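Local coordinates for DUF3863 domain-containing protein (Parabacteroides distasonis, PDB 3LM3), which is of unknown function but is probably a glycoside hydrolase or deacetylase acting on carbohydrate, at residues Trp34-Ser37 with Lys41-Pro44. Residues are numbered along the deposited sequence; the frame is centred on the assembly and turned at random.
Sequences WEVS and KLHP
With CG of His-43 swung anti to its own backbone N (chi1 -166°) and CG of Trp-34 set anti to its carbonyl carbon (chi1 -62°), the imidazole is carried across one face of the indole. The two rings form a T-shaped pair: the edge of His-43 points at the six-membered ring of Trp-34, centroids 5.0 Å apart and planes at 89°. CD2 of His-43 is the atom that hangs over the indole, displaced toward its rim, while CB of the same residue sits 3.7 Å from Trp-34 CE3. ND1 accepts from the backbone N of Arg-45, which helps fix the rotation of the imidazole. Phe-113 makes a second edge-to-face contact with Trp-34.

The backbones are joined in two ways. Leu-42 N donates to Trp-34 O at 3.0 Å in a nearly straight bond. One water accepts from both Trp-34 N, at 2.9 Å, and His-43 N. Around the carbonyl, CB of Leu-42 packs 3.9 Å from CB of Trp-34, and its CD1 meets Val-36 CG1 crosswise.

The chains of Glu-35 and Lys-41 extend alongside each other, CB of Glu-35 against CG of Lys-41. Yet OE1 of Glu-35 and NZ of Lys-41 remain 4.9 Å apart, so their attraction is at most a longer-range one. OE1 instead hydrogen-bonds with Thr-31, Thr-32 and Asn-79, and OE2 with Thr-77; Thr-77 and Asn-79 tie this loop between strand 21-29 and helix 53-64 to the region just after strand 73-76. The loop, with its single bridge between Glu-35 and Lys-41, thus relies on a direct bond, a shared water and aromatic packing, while the buried carboxylate is held by several hydrogen bonds from surrounding residues rather than by Lys-41.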
loop_
_atom_site.group_PDB
_atom_site.type_symbol
_atom_site.label_atom_id
_atom_site.label_comp_id
_atom_site.label_asym_id
_atom_site.label_seq_id
_atom_site.Cartn_x
_atom_site.Cartn_y
_atom_site.Cartn_z
ATOM N N TRP A 34 -9.923 2.080 -14.050
ATOM C CA TRP A 34 -8.628 1.401 -14.222
ATOM C C TRP A 34 -7.938 1.911 -15.483
ATOM O O TRP A 34 -7.582 1.140 -16.401
ATOM C CB TRP A 34 -8.826 -0.122 -14.324
ATOM C CG TRP A 34 -9.437 -0.805 -13.115
ATOM C CD1 TRP A 34 -9.498 -0.344 -11.848
ATOM C CD2 TRP A 34 -10.061 -2.104 -13.101
ATOM N NE1 TRP A 34 -10.126 -1.279 -11.024
ATOM C CE2 TRP A 34 -10.471 -2.363 -11.777
ATOM C CE3 TRP A 34 -10.292 -3.075 -14.081
ATOM C CZ2 TRP A 34 -11.119 -3.545 -11.404
ATOM C CZ3 TRP A 34 -10.946 -4.260 -13.705
ATOM C CH2 TRP A 34 -11.339 -4.477 -12.380
ATOM N N GLU A 35 -7.773 3.219 -15.567
ATOM C CA GLU A 35 -7.177 3.840 -16.750
ATOM C C GLU A 35 -5.676 4.020 -16.506
ATOM O O GLU A 35 -5.204 5.011 -15.947
ATOM C CB GLU A 35 -7.904 5.103 -17.204
ATOM C CG GLU A 35 -8.094 6.167 -16.098
ATOM C CD GLU A 35 -9.018 7.290 -16.480
ATOM O OE1 GLU A 35 -9.706 7.220 -17.547
ATOM O OE2 GLU A 35 -9.040 8.283 -15.728
ATOM N N VAL A 36 -4.923 3.024 -16.953
ATOM C CA VAL A 36 -3.466 3.023 -16.788
ATOM C C VAL A 36 -2.775 3.926 -17.791
ATOM O O VAL A 36 -1.622 4.316 -17.585
ATOM C CB VAL A 36 -2.911 1.592 -16.930
ATOM C CG1 VAL A 36 -3.430 0.668 -15.795
ATOM C CG2 VAL A 36 -3.194 0.968 -18.284
ATOM N N SER A 37 -3.470 4.300 -18.864
ATOM C CA SER A 37 -2.965 5.288 -19.807
ATOM C C SER A 37 -4.137 6.060 -20.390
ATOM O O SER A 37 -5.271 5.894 -19.940
ATOM C CB SER A 37 -2.099 4.617 -20.881
ATOM O OG SER A 37 -1.450 5.589 -21.675
ATOM N N LYS A 41 -8.113 1.795 -20.959
ATOM C CA LYS A 41 -9.127 1.896 -19.928
ATOM C C LYS A 41 -9.599 0.500 -19.653
ATOM O O LYS A 41 -10.383 -0.057 -20.419
ATOM C CB LYS A 41 -10.256 2.797 -20.388
ATOM C CG LYS A 41 -9.874 4.222 -20.619
ATOM C CD LYS A 41 -11.052 4.979 -21.234
ATOM C CE LYS A 41 -10.856 6.444 -21.191
ATOM N NZ LYS A 41 -11.978 7.141 -21.887
ATOM N N LEU A 42 -9.082 -0.118 -18.612
ATOM C CA LEU A 42 -9.301 -1.552 -18.417
ATOM C C LEU A 42 -10.701 -1.866 -17.840
ATOM O O LEU A 42 -11.145 -3.011 -17.853
ATOM C CB LEU A 42 -8.187 -2.159 -17.562
ATOM C CG LEU A 42 -6.741 -1.890 -18.031
ATOM C CD1 LEU A 42 -5.755 -2.222 -16.897
ATOM C CD2 LEU A 42 -6.472 -2.690 -19.295
ATOM N N HIS A 43 -11.381 -0.831 -17.348
ATOM C CA HIS A 43 -12.738 -0.932 -16.809
ATOM C C HIS A 43 -13.607 0.035 -17.579
ATOM O O HIS A 43 -13.209 1.181 -17.803
ATOM C CB HIS A 43 -12.712 -0.541 -15.341
ATOM C CG HIS A 43 -13.952 -0.913 -14.601
ATOM N ND1 HIS A 43 -15.183 -0.360 -14.888
ATOM C CD2 HIS A 43 -14.155 -1.802 -13.602
ATOM C CE1 HIS A 43 -16.093 -0.901 -14.091
ATOM N NE2 HIS A 43 -15.493 -1.766 -13.292
ATOM N N PRO A 44 -14.803 -0.392 -18.011
ATOM C CA PRO A 44 -15.611 0.426 -18.901
ATOM C C PRO A 44 -16.428 1.564 -18.280
ATOM O O PRO A 44 -16.965 2.394 -19.008
ATOM C CB PRO A 44 -16.581 -0.605 -19.534
ATOM C CG PRO A 44 -16.666 -1.642 -18.567
ATOM C CD PRO A 44 -15.361 -1.744 -17.846
HETATM O O HOH W 1 -10.915 2.116 -16.796
#